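Local atomic coordinates of putative S41 protease (Bacteroides fragilis NCTC 9343, PDB entry 3K50), a protein that is probably a serine peptidase of family S41 that cleaves peptide bonds and carries a PDZ domain, although its function has not been established. Residues E26-R31 and E328-K333; S55-F60 and N345-N350. All coordinates share one frame; numbering follows the deposited sequence.

Interaction 1: E26-R31 and E328-K333; sequences EYLWYR and EYVATK
Leu28 and Trp29 both lean on Val330, and Trp29 also meets Tyr329, joining a type I beta turn (Tyr27 to Tyr30) to strand 330-336 in an antiparallel sheet. The turn follows helix 18-26 in the region matching the S41 N-terminal domain, while the strand belongs to the S41 peptidase region. Tyr30 N closes the turn on Tyr27 O at 3.2 Å. The contact is van der Waals packing, mostly between carbons, with the Tyr329 hydroxyl oxygen touching the indole, and the backbones stay well apart, Leu28 CA and Val330 CA being 8.9 Å from each other.

Val330 presents both methyls. CG1 meets Leu28 CD2 at 3.9 Å and also lies 4.0 Å from Trp29 CZ2, so one methyl is shared by two side chains; CG2 reaches Trp29 CH2 at 3.9 Å. The indole and the valine approach head-on, CZ2 and CH2 of the six-membered ring doing the touching. Leu28 extends with CG anti to its backbone N (chi1 -179°), which carries CD2 toward the strand and over one face of the Trp29 ring, off-centre toward the rim. Leu28 and Trp29 thus pack on each other as well as on Val330. Tyr329 holds CG between its own backbone N and carbonyl carbon (chi1 58°), a torsion that swings the phenol back toward the turn. Val347 of strand 342-352 adjoins both Leu28 and Val330, and Leu28 N hydrogen-bonds to Val347 O. Tyr329 OH stands 4.1 Å from Trp29 CZ2.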
loop_
_atom_site.group_PDB
_atom_site.type_symbol
_atom_site.label_atom_id
_atom_site.label_comp_id
_atom_site.label_asym_id
_atom_site.label_seq_id
_atom_site.Cartn_x
_atom_site.Cartn_y
_atom_site.Cartn_z
ATOM N N GLU A 26 -9.328 18.310 16.483
ATOM C CA GLU A 26 -8.334 17.258 16.285
ATOM C C GLU A 26 -7.338 17.396 15.145
ATOM O O GLU A 26 -6.358 16.676 15.118
ATOM C CB GLU A 26 -9.067 15.945 15.999
ATOM C CG GLU A 26 -10.125 15.530 16.985
ATOM C CD GLU A 26 -9.581 15.080 18.327
ATOM O OE1 GLU A 26 -8.375 14.915 18.464
ATOM O OE2 GLU A 26 -10.383 14.880 19.254
ATOM N N TYR A 27 -7.609 18.278 14.194
ATOM C CA TYR A 27 -6.777 18.456 13.027
ATOM C C TYR A 27 -5.407 19.033 13.344
ATOM O O TYR A 27 -5.311 20.032 14.065
ATOM C CB TYR A 27 -7.482 19.433 12.081
ATOM C CG TYR A 27 -6.986 19.559 10.652
ATOM C CD1 TYR A 27 -6.501 18.457 9.935
ATOM C CD2 TYR A 27 -7.183 20.727 9.960
ATOM C CE1 TYR A 27 -6.111 18.593 8.590
ATOM C CE2 TYR A 27 -6.848 20.862 8.566
ATOM C CZ TYR A 27 -6.325 19.777 7.904
ATOM O OH TYR A 27 -6.015 19.861 6.563
ATOM N N LEU A 28 -4.355 18.433 12.761
ATOM C CA LEU A 28 -2.999 18.922 12.917
ATOM C C LEU A 28 -2.951 20.390 12.579
ATOM O O LEU A 28 -2.372 21.187 13.334
ATOM C CB LEU A 28 -1.987 18.196 12.011
ATOM C CG LEU A 28 -0.515 18.610 12.109
ATOM C CD1 LEU A 28 0.093 18.391 13.505
ATOM C CD2 LEU A 28 0.311 17.915 11.049
ATOM N N TRP A 29 -3.590 20.740 11.467
ATOM C CA TRP A 29 -3.515 22.083 10.917
ATOM C C TRP A 29 -4.781 22.909 11.166
ATOM O O TRP A 29 -5.228 23.666 10.323
ATOM C CB TRP A 29 -3.255 21.954 9.400
ATOM C CG TRP A 29 -1.920 21.373 9.019
ATOM C CD1 TRP A 29 -0.716 21.757 9.529
ATOM C CD2 TRP A 29 -1.607 20.373 8.013
ATOM N NE1 TRP A 29 0.282 21.040 8.975
ATOM C CE2 TRP A 29 -0.218 20.190 8.038
ATOM C CE3 TRP A 29 -2.359 19.582 7.163
ATOM C CZ2 TRP A 29 0.442 19.301 7.199
ATOM C CZ3 TRP A 29 -1.715 18.687 6.328
ATOM C CH2 TRP A 29 -0.333 18.548 6.346
ATOM N N TYR A 30 -5.374 22.777 12.329
ATOM C CA TYR A 30 -6.621 23.481 12.587
ATOM C C TYR A 30 -6.438 25.001 12.427
ATOM O O TYR A 30 -7.338 25.696 12.035
ATOM C CB TYR A 30 -7.174 23.129 13.983
ATOM C CG TYR A 30 -6.474 23.796 15.147
ATOM C CD1 TYR A 30 -5.376 23.221 15.752
ATOM C CD2 TYR A 30 -6.913 25.033 15.631
ATOM C CE1 TYR A 30 -4.710 23.878 16.789
ATOM C CE2 TYR A 30 -6.261 25.685 16.678
ATOM C CZ TYR A 30 -5.184 25.110 17.262
ATOM O OH TYR A 30 -4.542 25.766 18.297
ATOM N N ARG A 31 -5.273 25.526 12.756
ATOM C CA ARG A 31 -5.075 26.963 12.672
ATOM C C ARG A 31 -5.088 27.523 11.246
ATOM O O ARG A 31 -5.213 28.739 11.051
ATOM C CB ARG A 31 -3.733 27.326 13.308
ATOM C CG ARG A 31 -3.672 27.228 14.827
ATOM C CD ARG A 31 -2.269 27.661 15.267
ATOM N NE ARG A 31 -2.164 27.671 16.710
ATOM C CZ ARG A 31 -2.601 28.650 17.498
ATOM N NH1 ARG A 31 -3.181 29.716 16.988
ATOM N NH2 ARG A 31 -2.480 28.553 18.814
ATOM N N GLU A 328 2.952 11.401 1.289
ATOM C CA GLU A 328 2.104 11.622 2.480
ATOM C C GLU A 328 2.992 11.652 3.764
ATOM O O GLU A 328 3.207 10.661 4.373
ATOM C CB GLU A 328 0.964 10.582 2.542
ATOM C CG GLU A 328 -0.082 10.884 3.575
ATOM C CD GLU A 328 -1.229 9.936 3.432
ATOM O OE1 GLU A 328 -2.001 10.126 2.476
ATOM O OE2 GLU A 328 -1.322 8.986 4.245
ATOM N N TYR A 329 3.498 12.830 4.156
ATOM C CA TYR A 329 4.511 12.919 5.212
ATOM C C TYR A 329 3.953 13.157 6.623
ATOM O O TYR A 329 4.730 13.457 7.529
ATOM C CB TYR A 329 5.549 14.030 4.850
ATOM C CG TYR A 329 4.952 15.379 4.653
ATOM C CD1 TYR A 329 4.488 15.786 3.402
ATOM C CD2 TYR A 329 4.834 16.280 5.705
ATOM C CE1 TYR A 329 3.945 17.023 3.219
ATOM C CE2 TYR A 329 4.214 17.536 5.533
ATOM C CZ TYR A 329 3.792 17.915 4.301
ATOM O OH TYR A 329 3.220 19.169 4.138
ATOM N N VAL A 330 2.619 13.103 6.761
ATOM C CA VAL A 330 1.897 13.297 8.025
ATOM C C VAL A 330 0.989 12.083 8.204
ATOM O O VAL A 330 0.790 11.321 7.235
ATOM C CB VAL A 330 1.107 14.611 8.045
ATOM C CG1 VAL A 330 2.047 15.829 8.239
ATOM C CG2 VAL A 330 0.273 14.742 6.776
ATOM N N ALA A 331 0.523 11.833 9.434
ATOM C CA ALA A 331 -0.298 10.664 9.689
ATOM C C ALA A 331 -1.738 11.054 9.892
ATOM O O ALA A 331 -2.024 12.110 10.492
ATOM C CB ALA A 331 0.224 9.917 10.942
ATOM N N THR A 332 -2.634 10.175 9.445
ATOM C CA THR A 332 -4.049 10.328 9.666
ATOM C C THR A 332 -4.541 9.361 10.750
ATOM O O THR A 332 -3.875 8.344 11.055
ATOM C CB THR A 332 -4.844 10.039 8.392
ATOM O OG1 THR A 332 -4.626 8.680 7.991
ATOM C CG2 THR A 332 -4.437 11.052 7.207
ATOM N N LYS A 333 -5.656 9.711 11.373
ATOM C CA LYS A 333 -6.357 8.792 12.277
ATOM C C LYS A 333 -7.838 8.811 11.853
ATOM O O LYS A 333 -8.322 9.807 11.327
ATOM C CB LYS A 333 -6.171 9.183 13.743
ATOM C CG LYS A 333 -5.693 8.030 14.626
ATOM C CD LYS A 333 -4.401 8.435 15.378
ATOM C CE LYS A 333 -3.598 7.248 15.924
ATOM N NZ LYS A 333 -2.146 7.620 16.088
#

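Interaction 2: S55-F60 and N345-N350; sequences SMDNGF and NLVVCN
Val347 sets its CG2 methyl against Phe60 and Asp57, docking the loop between helix 45-52 and strand 62-65 onto strand 342-352 of an antiparallel sheet. The methyl lies 3.7 Å from Phe60 CB and sits at the edge of the phenyl ring, near its plane, while Asp57 OD2 lies 3.8 Å from the same CG2. The Asp57 and Val347 side chains pass alongside each other, pointing in opposite senses.

The loop is shaped by two successive inverse gamma turns, centred on Asp57 and Asn58, before Gly59 turns at positive phi. Asp57 CG lies anti to the backbone N (chi1 -157°), which brings OD1 within 3.0 Å of Phe60 N in a weak, bent hydrogen bond (N-H...O 123°). Over the centre of one Phe60 ring face lies Asn58 N, 3.8 Å above the plane.

Farther out, OD2 of the buried Asp57 is held by two hydroxyls, those of Tyr27 and Ser61, and Ser61 OG also bonds Val347 N, tying loop and strand together. The Phe60 side chain also packs on Val330 of the neighbouring strand. Beyond Val347 a classic beta bulge sets two residues, Val348 and Cys349, opposite the single Ala331, with Ala331 N 2.9 Å from Cys349 O.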
loop_
_atom_site.group_PDB
_atom_site.type_symbol
_atom_site.label_atom_id
_atom_site.label_comp_id
_atom_site.label_asym_id
_atom_site.label_seq_id
_atom_site.Cartn_x
_atom_site.Cartn_y
_atom_site.Cartn_z
ATOM N N SER A 55 -4.237 24.210 2.990
ATOM C CA SER A 55 -3.670 24.042 1.645
ATOM C C SER A 55 -2.557 23.018 1.589
ATOM O O SER A 55 -2.304 22.480 0.527
ATOM C CB SER A 55 -3.163 25.352 1.099
ATOM O OG SER A 55 -4.216 26.285 1.067
HETATM N N MSE A 56 -1.934 22.734 2.738
HETATM C CA MSE A 56 -0.855 21.727 2.807
HETATM C C MSE A 56 -1.408 20.331 2.671
HETATM O O MSE A 56 -0.671 19.413 2.354
HETATM C CB MSE A 56 -0.095 21.816 4.118
HETATM C CG MSE A 56 0.651 23.158 4.372
HETATM SE SE MSE A 56 -0.419 24.501 5.171
HETATM C CE MSE A 56 -0.674 23.793 7.075
ATOM N N ASP A 57 -2.720 20.180 2.869
ATOM C CA ASP A 57 -3.374 18.851 2.859
ATOM C C ASP A 57 -3.708 18.422 1.436
ATOM O O ASP A 57 -4.830 18.571 1.014
ATOM C CB ASP A 57 -4.635 18.924 3.716
ATOM C CG ASP A 57 -5.086 17.577 4.234
ATOM O OD1 ASP A 57 -4.955 16.552 3.510
ATOM O OD2 ASP A 57 -5.596 17.574 5.370
ATOM N N ASN A 58 -2.707 17.854 0.752
ATOM C CA ASN A 58 -2.788 17.401 -0.633
ATOM C C ASN A 58 -3.440 16.024 -0.723
ATOM O O ASN A 58 -2.808 15.024 -1.086
ATOM C CB ASN A 58 -1.384 17.373 -1.252
ATOM C CG ASN A 58 -1.401 17.104 -2.758
ATOM O OD1 ASN A 58 -2.306 17.528 -3.463
ATOM N ND2 ASN A 58 -0.396 16.391 -3.246
ATOM N N GLY A 59 -4.712 15.951 -0.358
ATOM C CA GLY A 59 -5.386 14.673 -0.386
ATOM C C GLY A 59 -4.969 13.721 0.703
ATOM O O GLY A 59 -5.243 12.511 0.604
ATOM N N PHE A 60 -4.371 14.235 1.777
ATOM C CA PHE A 60 -4.005 13.348 2.878
ATOM C C PHE A 60 -5.275 12.966 3.671
ATOM O O PHE A 60 -5.623 11.787 3.826
ATOM C CB PHE A 60 -2.931 13.950 3.754
ATOM C CG PHE A 60 -1.743 14.496 3.009
ATOM C CD1 PHE A 60 -1.244 13.865 1.876
ATOM C CD2 PHE A 60 -1.087 15.603 3.486
ATOM C CE1 PHE A 60 -0.163 14.383 1.214
ATOM C CE2 PHE A 60 0.019 16.119 2.832
ATOM C CZ PHE A 60 0.493 15.499 1.713
ATOM N N ASN A 345 -10.848 10.246 7.786
ATOM C CA ASN A 345 -9.445 9.915 7.988
ATOM C C ASN A 345 -8.741 11.268 7.970
ATOM O O ASN A 345 -8.554 11.862 6.909
ATOM C CB ASN A 345 -8.938 8.973 6.918
ATOM C CG ASN A 345 -9.468 7.541 7.105
ATOM O OD1 ASN A 345 -10.282 7.040 6.318
ATOM N ND2 ASN A 345 -9.054 6.917 8.182
ATOM N N LEU A 346 -8.474 11.794 9.167
ATOM C CA LEU A 346 -7.943 13.150 9.337
ATOM C C LEU A 346 -6.464 13.250 9.708
ATOM O O LEU A 346 -6.003 12.490 10.544
ATOM C CB LEU A 346 -8.768 13.813 10.416
ATOM C CG LEU A 346 -8.512 15.291 10.764
ATOM C CD1 LEU A 346 -8.988 16.166 9.637
ATOM C CD2 LEU A 346 -9.297 15.608 12.096
ATOM N N VAL A 347 -5.720 14.164 9.085
ATOM C CA VAL A 347 -4.333 14.409 9.494
ATOM C C VAL A 347 -4.359 14.888 10.948
ATOM O O VAL A 347 -4.971 15.915 11.262
ATOM C CB VAL A 347 -3.619 15.469 8.613
ATOM C CG1 VAL A 347 -2.230 15.801 9.155
ATOM C CG2 VAL A 347 -3.512 15.001 7.202
ATOM N N VAL A 348 -3.672 14.159 11.819
ATOM C CA VAL A 348 -3.587 14.474 13.248
ATOM C C VAL A 348 -2.149 14.806 13.735
ATOM O O VAL A 348 -1.971 15.663 14.626
ATOM C CB VAL A 348 -4.199 13.323 14.121
ATOM C CG1 VAL A 348 -5.717 13.254 13.867
ATOM C CG2 VAL A 348 -3.460 11.990 13.894
ATOM N N CYS A 349 -1.127 14.210 13.139
ATOM C CA CYS A 349 0.245 14.493 13.580
ATOM C C CYS A 349 1.319 14.398 12.547
ATOM O O CYS A 349 1.193 13.733 11.541
ATOM C CB CYS A 349 0.673 13.570 14.720
ATOM S SG CYS A 349 0.748 11.782 14.397
ATOM N N ASN A 350 2.384 15.145 12.828
ATOM C CA ASN A 350 3.664 15.005 12.160
ATOM C C ASN A 350 4.321 13.722 12.653
ATOM O O ASN A 350 4.040 13.240 13.791
ATOM C CB ASN A 350 4.576 16.191 12.484
ATOM C CG ASN A 350 4.235 17.388 11.706
ATOM O OD1 ASN A 350 4.404 17.415 10.486
ATOM N ND2 ASN A 350 3.772 18.375 12.360
#

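In the fold
Interactions 1 and 2 have centres about 4 Å apart and meet on one sheet, where strands 330-336 and 342-352 are consecutive and pair antiparallel. Their segments alternate along the sequence, so two parts of the N-terminal region, 26-31 and 55-60, both settle on this strand pair. A hydrogen bond between Tyr27 OH and Asp57 OD2, 2.6 Å apart, joins the two N-terminal segments directly. Tyr27 CD1 also packs at 3.3 Å against Val347 O. The centres of interactions 1 and 2 lie about 20 and 17 Å from the chain's centre, on the same side of it, where the N-terminal region joins the peptidase region.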